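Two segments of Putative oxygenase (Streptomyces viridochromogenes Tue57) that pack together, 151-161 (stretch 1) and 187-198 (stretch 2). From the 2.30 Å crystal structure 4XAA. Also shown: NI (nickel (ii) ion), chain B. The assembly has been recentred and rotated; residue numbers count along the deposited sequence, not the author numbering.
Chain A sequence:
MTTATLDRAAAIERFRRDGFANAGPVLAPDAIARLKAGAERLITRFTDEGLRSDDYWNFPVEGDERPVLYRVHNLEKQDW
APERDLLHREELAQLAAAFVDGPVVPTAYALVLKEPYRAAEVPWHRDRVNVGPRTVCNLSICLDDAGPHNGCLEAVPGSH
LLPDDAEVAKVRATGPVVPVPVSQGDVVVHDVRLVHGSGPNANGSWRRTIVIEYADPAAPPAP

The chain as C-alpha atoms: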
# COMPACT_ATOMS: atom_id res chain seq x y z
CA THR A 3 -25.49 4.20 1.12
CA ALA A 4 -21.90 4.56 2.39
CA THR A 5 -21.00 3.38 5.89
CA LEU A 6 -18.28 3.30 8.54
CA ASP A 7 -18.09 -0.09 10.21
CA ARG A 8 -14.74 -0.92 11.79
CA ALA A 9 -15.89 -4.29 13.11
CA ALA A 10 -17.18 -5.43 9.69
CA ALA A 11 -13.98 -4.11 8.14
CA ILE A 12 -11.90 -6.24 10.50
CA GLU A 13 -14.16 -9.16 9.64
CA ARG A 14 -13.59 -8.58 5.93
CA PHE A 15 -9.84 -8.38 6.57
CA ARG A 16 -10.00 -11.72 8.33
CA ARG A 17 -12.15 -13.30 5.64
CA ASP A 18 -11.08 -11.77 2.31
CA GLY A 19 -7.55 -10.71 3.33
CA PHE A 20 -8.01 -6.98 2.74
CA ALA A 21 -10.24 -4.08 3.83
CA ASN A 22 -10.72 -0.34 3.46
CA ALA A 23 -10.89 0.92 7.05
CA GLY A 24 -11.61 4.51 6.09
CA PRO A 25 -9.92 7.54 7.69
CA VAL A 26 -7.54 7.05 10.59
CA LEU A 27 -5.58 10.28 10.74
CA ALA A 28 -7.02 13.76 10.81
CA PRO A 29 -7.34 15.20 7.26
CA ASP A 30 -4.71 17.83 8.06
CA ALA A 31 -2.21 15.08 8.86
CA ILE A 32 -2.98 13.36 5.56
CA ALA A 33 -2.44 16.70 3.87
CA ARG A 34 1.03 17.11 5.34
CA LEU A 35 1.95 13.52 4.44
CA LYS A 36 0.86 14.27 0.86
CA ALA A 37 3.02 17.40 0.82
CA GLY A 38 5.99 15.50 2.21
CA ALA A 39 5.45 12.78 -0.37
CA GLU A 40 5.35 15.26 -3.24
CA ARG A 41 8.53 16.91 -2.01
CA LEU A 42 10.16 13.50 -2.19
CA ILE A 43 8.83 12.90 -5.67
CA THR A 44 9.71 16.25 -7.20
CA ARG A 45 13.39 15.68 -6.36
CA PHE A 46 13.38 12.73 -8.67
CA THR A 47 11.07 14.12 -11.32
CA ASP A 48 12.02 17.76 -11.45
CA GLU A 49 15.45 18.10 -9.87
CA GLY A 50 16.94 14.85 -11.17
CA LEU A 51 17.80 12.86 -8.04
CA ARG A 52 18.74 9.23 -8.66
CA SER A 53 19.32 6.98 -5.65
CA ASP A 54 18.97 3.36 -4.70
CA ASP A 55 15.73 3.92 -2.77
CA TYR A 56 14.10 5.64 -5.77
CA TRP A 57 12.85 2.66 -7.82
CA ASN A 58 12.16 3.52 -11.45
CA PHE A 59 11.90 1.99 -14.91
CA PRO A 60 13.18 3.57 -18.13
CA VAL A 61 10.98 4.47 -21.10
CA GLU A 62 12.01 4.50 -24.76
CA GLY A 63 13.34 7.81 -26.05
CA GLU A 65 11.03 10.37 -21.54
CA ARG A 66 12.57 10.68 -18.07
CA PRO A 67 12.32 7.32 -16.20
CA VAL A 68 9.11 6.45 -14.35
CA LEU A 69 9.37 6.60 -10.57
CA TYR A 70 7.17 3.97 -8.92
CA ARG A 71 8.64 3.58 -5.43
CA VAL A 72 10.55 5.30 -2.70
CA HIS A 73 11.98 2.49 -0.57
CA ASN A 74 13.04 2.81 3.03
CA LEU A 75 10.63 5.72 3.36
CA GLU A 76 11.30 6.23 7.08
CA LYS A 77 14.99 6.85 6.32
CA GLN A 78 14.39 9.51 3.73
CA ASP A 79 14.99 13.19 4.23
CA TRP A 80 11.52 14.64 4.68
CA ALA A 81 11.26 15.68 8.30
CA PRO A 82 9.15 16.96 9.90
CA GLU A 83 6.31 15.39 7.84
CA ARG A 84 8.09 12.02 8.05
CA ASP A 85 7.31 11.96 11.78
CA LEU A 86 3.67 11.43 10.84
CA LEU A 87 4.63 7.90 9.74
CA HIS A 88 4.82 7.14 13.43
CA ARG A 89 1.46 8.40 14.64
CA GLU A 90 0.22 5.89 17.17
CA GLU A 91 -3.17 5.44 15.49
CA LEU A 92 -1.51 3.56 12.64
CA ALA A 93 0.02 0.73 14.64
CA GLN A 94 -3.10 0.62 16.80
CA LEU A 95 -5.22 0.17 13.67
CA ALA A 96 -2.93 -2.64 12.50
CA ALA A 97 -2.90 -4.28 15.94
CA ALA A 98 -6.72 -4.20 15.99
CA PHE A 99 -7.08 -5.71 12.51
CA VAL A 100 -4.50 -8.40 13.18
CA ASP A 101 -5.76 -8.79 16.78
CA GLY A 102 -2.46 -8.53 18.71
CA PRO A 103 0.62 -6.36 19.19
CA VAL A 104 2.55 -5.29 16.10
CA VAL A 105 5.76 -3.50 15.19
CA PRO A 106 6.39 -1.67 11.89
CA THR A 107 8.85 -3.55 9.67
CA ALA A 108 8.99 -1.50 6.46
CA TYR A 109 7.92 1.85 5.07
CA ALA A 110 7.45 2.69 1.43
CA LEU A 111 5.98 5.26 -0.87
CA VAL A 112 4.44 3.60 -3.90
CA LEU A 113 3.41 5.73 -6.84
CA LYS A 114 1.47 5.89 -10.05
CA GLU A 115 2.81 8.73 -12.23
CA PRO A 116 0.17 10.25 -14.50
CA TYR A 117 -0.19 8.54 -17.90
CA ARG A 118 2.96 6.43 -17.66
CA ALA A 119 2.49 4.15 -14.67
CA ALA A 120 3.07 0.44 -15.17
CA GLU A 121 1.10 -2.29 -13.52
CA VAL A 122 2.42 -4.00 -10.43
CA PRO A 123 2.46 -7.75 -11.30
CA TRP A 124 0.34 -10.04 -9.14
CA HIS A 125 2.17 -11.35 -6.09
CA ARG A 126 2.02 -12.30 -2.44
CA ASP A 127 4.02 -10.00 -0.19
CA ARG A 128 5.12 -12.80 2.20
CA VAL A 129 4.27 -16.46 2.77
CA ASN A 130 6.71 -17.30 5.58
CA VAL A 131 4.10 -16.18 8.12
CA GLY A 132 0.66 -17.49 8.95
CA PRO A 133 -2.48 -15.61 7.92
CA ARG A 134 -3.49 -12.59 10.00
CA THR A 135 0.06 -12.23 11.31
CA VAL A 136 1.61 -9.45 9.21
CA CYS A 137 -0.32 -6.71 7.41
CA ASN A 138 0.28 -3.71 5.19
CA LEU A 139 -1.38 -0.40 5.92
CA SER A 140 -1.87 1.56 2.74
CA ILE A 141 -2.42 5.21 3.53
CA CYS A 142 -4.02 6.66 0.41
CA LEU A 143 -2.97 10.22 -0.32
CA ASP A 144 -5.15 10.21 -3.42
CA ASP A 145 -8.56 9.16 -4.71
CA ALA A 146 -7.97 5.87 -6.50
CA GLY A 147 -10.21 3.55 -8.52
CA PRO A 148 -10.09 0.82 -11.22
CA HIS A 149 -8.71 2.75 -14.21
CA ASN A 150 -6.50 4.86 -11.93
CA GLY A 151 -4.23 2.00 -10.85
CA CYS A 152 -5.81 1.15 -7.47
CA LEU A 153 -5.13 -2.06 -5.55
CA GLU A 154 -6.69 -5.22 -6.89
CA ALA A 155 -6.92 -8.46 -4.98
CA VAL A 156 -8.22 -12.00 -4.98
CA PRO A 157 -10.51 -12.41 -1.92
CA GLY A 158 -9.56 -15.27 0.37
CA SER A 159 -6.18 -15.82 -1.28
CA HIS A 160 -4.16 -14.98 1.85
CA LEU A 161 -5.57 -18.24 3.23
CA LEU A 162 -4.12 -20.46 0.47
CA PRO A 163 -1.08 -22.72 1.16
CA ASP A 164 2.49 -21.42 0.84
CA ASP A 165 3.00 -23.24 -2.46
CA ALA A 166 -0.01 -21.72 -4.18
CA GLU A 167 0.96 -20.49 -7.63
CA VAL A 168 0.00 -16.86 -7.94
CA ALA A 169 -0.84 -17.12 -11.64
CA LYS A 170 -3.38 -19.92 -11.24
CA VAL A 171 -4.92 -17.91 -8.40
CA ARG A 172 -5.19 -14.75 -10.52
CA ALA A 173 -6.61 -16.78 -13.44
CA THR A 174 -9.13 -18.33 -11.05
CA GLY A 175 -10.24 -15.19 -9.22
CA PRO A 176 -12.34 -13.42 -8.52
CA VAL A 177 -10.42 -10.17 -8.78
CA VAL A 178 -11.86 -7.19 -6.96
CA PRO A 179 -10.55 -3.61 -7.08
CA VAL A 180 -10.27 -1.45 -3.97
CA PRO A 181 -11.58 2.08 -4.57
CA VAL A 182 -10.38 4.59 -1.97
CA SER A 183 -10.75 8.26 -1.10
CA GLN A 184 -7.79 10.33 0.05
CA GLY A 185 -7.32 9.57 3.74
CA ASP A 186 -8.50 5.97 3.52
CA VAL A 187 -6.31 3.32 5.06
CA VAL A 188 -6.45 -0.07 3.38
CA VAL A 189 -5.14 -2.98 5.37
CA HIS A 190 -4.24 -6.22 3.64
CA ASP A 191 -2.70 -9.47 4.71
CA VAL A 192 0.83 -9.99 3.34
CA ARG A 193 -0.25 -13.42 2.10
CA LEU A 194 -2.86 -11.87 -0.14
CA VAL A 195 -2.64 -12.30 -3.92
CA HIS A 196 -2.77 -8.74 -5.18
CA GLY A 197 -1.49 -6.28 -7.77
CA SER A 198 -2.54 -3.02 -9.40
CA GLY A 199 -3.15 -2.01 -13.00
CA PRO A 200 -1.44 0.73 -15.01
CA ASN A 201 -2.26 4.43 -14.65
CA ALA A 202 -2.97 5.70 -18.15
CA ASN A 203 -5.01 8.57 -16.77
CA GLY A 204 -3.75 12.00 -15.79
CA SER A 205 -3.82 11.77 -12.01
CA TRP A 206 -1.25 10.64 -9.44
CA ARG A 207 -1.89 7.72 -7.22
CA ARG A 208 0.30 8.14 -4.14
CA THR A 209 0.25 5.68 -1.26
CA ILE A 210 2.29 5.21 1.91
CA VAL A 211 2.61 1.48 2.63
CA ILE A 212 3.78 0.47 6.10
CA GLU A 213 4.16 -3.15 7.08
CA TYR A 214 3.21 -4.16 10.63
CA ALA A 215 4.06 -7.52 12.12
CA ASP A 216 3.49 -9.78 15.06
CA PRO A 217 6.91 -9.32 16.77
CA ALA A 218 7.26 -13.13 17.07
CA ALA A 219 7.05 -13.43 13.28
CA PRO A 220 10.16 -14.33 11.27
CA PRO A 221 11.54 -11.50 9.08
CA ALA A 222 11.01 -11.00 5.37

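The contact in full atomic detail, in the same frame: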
# COMPACT_ATOMS: atom_id res chain seq x y z
N GLY A 151 -5.33 2.82 -11.33
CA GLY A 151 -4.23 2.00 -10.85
C GLY A 151 -4.35 1.55 -9.39
O GLY A 151 -3.35 1.18 -8.77
N CYS A 152 -5.56 1.58 -8.85
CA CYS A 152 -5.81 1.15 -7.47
C CYS A 152 -5.43 -0.32 -7.23
O CYS A 152 -5.17 -1.07 -8.17
CB CYS A 152 -7.27 1.36 -7.08
SG CYS A 152 -8.43 0.17 -7.82
N LEU A 153 -5.42 -0.70 -5.96
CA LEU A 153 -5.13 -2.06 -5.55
C LEU A 153 -6.19 -3.02 -6.08
O LEU A 153 -7.39 -2.73 -6.05
CB LEU A 153 -5.06 -2.13 -4.02
CG LEU A 153 -4.62 -3.42 -3.33
CD1 LEU A 153 -3.13 -3.60 -3.46
CD2 LEU A 153 -5.02 -3.38 -1.86
N GLU A 154 -5.75 -4.17 -6.56
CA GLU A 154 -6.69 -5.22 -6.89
C GLU A 154 -6.30 -6.46 -6.11
O GLU A 154 -5.15 -6.63 -5.76
CB GLU A 154 -6.69 -5.48 -8.39
CG GLU A 154 -6.98 -4.22 -9.18
CD GLU A 154 -7.15 -4.47 -10.67
OE1 GLU A 154 -7.46 -5.61 -11.05
OE2 GLU A 154 -6.95 -3.51 -11.45
N ALA A 155 -7.25 -7.31 -5.81
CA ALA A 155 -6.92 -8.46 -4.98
C ALA A 155 -7.80 -9.64 -5.31
O ALA A 155 -8.87 -9.49 -5.92
CB ALA A 155 -7.04 -8.10 -3.49
N VAL A 156 -7.37 -10.83 -4.90
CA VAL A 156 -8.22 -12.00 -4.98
C VAL A 156 -8.65 -12.36 -3.57
O VAL A 156 -7.82 -12.78 -2.77
CB VAL A 156 -7.50 -13.22 -5.62
CG1 VAL A 156 -8.48 -14.37 -5.80
CG2 VAL A 156 -6.84 -12.83 -6.95
N PRO A 157 -9.95 -12.18 -3.27
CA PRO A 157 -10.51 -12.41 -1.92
C PRO A 157 -10.25 -13.81 -1.43
O PRO A 157 -10.47 -14.75 -2.18
CB PRO A 157 -12.01 -12.19 -2.12
CG PRO A 157 -12.13 -11.37 -3.35
CD PRO A 157 -10.99 -11.80 -4.23
N GLY A 158 -9.81 -13.96 -0.19
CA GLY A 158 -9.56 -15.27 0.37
C GLY A 158 -8.19 -15.85 0.05
O GLY A 158 -7.83 -16.90 0.59
N SER A 159 -7.41 -15.19 -0.79
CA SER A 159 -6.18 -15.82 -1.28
C SER A 159 -5.08 -15.87 -0.21
O SER A 159 -4.26 -16.77 -0.20
CB SER A 159 -5.70 -15.13 -2.55
OG SER A 159 -5.50 -13.75 -2.37
N HIS A 160 -5.08 -14.92 0.71
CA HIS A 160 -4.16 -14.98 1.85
C HIS A 160 -4.28 -16.29 2.64
O HIS A 160 -3.41 -16.63 3.43
CB HIS A 160 -4.39 -13.80 2.79
CG HIS A 160 -5.73 -13.83 3.45
ND1 HIS A 160 -6.91 -13.96 2.75
CD2 HIS A 160 -6.09 -13.76 4.76
CE1 HIS A 160 -7.93 -13.97 3.59
NE2 HIS A 160 -7.46 -13.83 4.81
N LEU A 161 -5.37 -17.02 2.45
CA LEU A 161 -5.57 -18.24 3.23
C LEU A 161 -4.99 -19.46 2.53
O LEU A 161 -4.83 -20.51 3.16
CB LEU A 161 -7.07 -18.44 3.53
CG LEU A 161 -7.69 -17.39 4.46
CD1 LEU A 161 -9.20 -17.48 4.48
CD2 LEU A 161 -7.16 -17.53 5.85
N VAL A 187 -7.38 4.24 4.76
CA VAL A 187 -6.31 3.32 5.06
C VAL A 187 -6.79 1.92 4.73
O VAL A 187 -7.75 1.43 5.32
CB VAL A 187 -5.86 3.40 6.52
CG1 VAL A 187 -4.84 2.33 6.81
CG2 VAL A 187 -5.30 4.78 6.81
N VAL A 188 -6.14 1.30 3.75
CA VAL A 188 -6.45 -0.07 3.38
C VAL A 188 -5.50 -0.96 4.15
O VAL A 188 -4.32 -0.65 4.26
CB VAL A 188 -6.28 -0.30 1.89
CG1 VAL A 188 -6.61 -1.75 1.52
CG2 VAL A 188 -7.15 0.67 1.13
N VAL A 189 -6.02 -2.04 4.71
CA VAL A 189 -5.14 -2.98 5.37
C VAL A 189 -5.28 -4.34 4.69
O VAL A 189 -6.39 -4.83 4.47
CB VAL A 189 -5.45 -3.03 6.88
CG1 VAL A 189 -6.87 -2.61 7.12
CG2 VAL A 189 -5.16 -4.39 7.48
N HIS A 190 -4.16 -4.93 4.29
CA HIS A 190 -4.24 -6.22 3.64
C HIS A 190 -3.19 -7.16 4.16
O HIS A 190 -2.08 -6.76 4.56
CB HIS A 190 -4.16 -6.09 2.11
CG HIS A 190 -2.84 -5.64 1.59
ND1 HIS A 190 -2.51 -4.31 1.42
CD2 HIS A 190 -1.77 -6.35 1.13
CE1 HIS A 190 -1.29 -4.22 0.92
NE2 HIS A 190 -0.82 -5.44 0.73
N ASP A 191 -3.57 -8.42 4.21
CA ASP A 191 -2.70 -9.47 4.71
C ASP A 191 -1.52 -9.64 3.74
O ASP A 191 -1.70 -9.52 2.53
CB ASP A 191 -3.51 -10.76 4.88
CG ASP A 191 -2.79 -11.80 5.69
OD1 ASP A 191 -1.64 -12.13 5.32
OD2 ASP A 191 -3.38 -12.29 6.69
N VAL A 192 -0.32 -9.88 4.24
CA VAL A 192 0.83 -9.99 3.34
C VAL A 192 0.75 -11.23 2.47
O VAL A 192 1.46 -11.33 1.48
CB VAL A 192 2.17 -10.02 4.10
CG1 VAL A 192 2.50 -8.65 4.68
CG2 VAL A 192 2.14 -11.08 5.17
N ARG A 193 -0.12 -12.18 2.84
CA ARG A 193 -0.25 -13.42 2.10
C ARG A 193 -1.22 -13.27 0.94
O ARG A 193 -1.45 -14.20 0.18
CB ARG A 193 -0.72 -14.55 3.01
CG ARG A 193 0.20 -14.89 4.16
CD ARG A 193 -0.36 -16.04 4.99
NE ARG A 193 -0.57 -17.25 4.20
CZ ARG A 193 0.37 -18.16 3.97
NH1 ARG A 193 1.60 -17.99 4.45
NH2 ARG A 193 0.10 -19.24 3.23
N LEU A 194 -1.81 -12.08 0.84
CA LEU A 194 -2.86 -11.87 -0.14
C LEU A 194 -2.30 -11.78 -1.56
O LEU A 194 -1.30 -11.11 -1.81
CB LEU A 194 -3.65 -10.61 0.22
CG LEU A 194 -4.75 -10.18 -0.75
CD1 LEU A 194 -6.01 -11.01 -0.54
CD2 LEU A 194 -5.03 -8.69 -0.57
N VAL A 195 -2.97 -12.45 -2.50
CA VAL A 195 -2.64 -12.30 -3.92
C VAL A 195 -3.23 -10.99 -4.40
O VAL A 195 -4.43 -10.76 -4.30
CB VAL A 195 -3.17 -13.46 -4.74
CG1 VAL A 195 -2.88 -13.24 -6.21
CG2 VAL A 195 -2.57 -14.74 -4.26
N HIS A 196 -2.37 -10.11 -4.89
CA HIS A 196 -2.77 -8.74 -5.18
C HIS A 196 -1.81 -8.10 -6.17
O HIS A 196 -0.68 -8.56 -6.34
CB HIS A 196 -2.83 -7.91 -3.89
CG HIS A 196 -1.50 -7.71 -3.23
ND1 HIS A 196 -0.90 -8.67 -2.45
CD2 HIS A 196 -0.65 -6.65 -3.24
CE1 HIS A 196 0.27 -8.23 -2.02
NE2 HIS A 196 0.44 -7.00 -2.48
N GLY A 197 -2.28 -7.05 -6.83
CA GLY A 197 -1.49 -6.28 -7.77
C GLY A 197 -2.18 -4.94 -7.97
O GLY A 197 -3.02 -4.55 -7.16
N SER A 198 -1.84 -4.24 -9.04
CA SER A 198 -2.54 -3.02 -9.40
C SER A 198 -2.31 -2.76 -10.88
O SER A 198 -1.24 -3.06 -11.40
CB SER A 198 -2.08 -1.82 -8.55
OG SER A 198 -0.68 -1.58 -8.70
NI NI B . 2.39 -5.90 -2.51
O HOH W 1 1.85 -4.64 -0.76
O HOH W 2 2.15 -3.79 -3.93
O HOH W 3 4.09 -4.28 -2.74

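Antiparallel pairing often begins as a ladder of backbone hydrogen bonds and is prolonged by side chains where the chains turn away, and this contact from a putative oxygenase is a compact example. The strand around Glu154 runs against the strand that contains His196 and Gly197, their N-to-C directions 146° apart and their axes approaching to 4.6 Å. Glu154 and Gly197 form a hydrogen-bonded pair: Glu154 N donates to Gly197 O at 2.8 Å, almost straight at 173°, and Gly197 N returns a bond to Glu154 O at 3.1 Å. Next along, Ala155 and His196 make a non-hydrogen-bonded pair, and their CA atoms lie just 4.2 Å apart. Here a weaker contact helps fill the gap, with His196 CA 3.2 Å from Glu154 O in a CA-H...O arrangement. The ladder continues with Val156 N, which donates to Val195 O at 3.0 Å.

Beyond this point both chains turn, through a type II turn from Val156 to Ser159 and a type I turn from Asp191 to Leu194, and side chains take over part of the backbone's role. Ser159 OG is the pivot. It donates to Val156 O at 2.5 Å, bracing its own turn, while accepting from Val195 N at 2.8 Å, so one hydroxyl ties the turn to the opposing chain. Farther on, Arg193 reaches across, its NE donating to His160 O at 3.0 Å with the carbonyl oxygen near the plane of the guanidinium. The type I turn has its own brace, Arg193 N to Asp191 OD1 at 2.9 Å.

Apolar contacts fill the spaces between these polar links. Ala155 and His196 direct their CB atoms to the same face of the sheet, and Ala155 CB also meets Leu194 CD2 at 3.6 Å. Val156 CG2 packs against Val195 CG1 at 4.0 Å. The CA-to-CB bond of Leu153 points away from the other stretch, yet the end of the side chain comes back to it: CD2 lies 4.1 Å from Val188 CG1, and CD1 lies 3.9 Å from His196 CD2.

That last neighbour shows how packing and metal binding can share one residue. His196 ND1 donates to Leu194 O at 2.6 Å, leaving NE2, the other ring nitrogen, to bind the nickel ion, NI, at 2.2 Å. Three waters and two atoms from elsewhere in the structure also bind the metal.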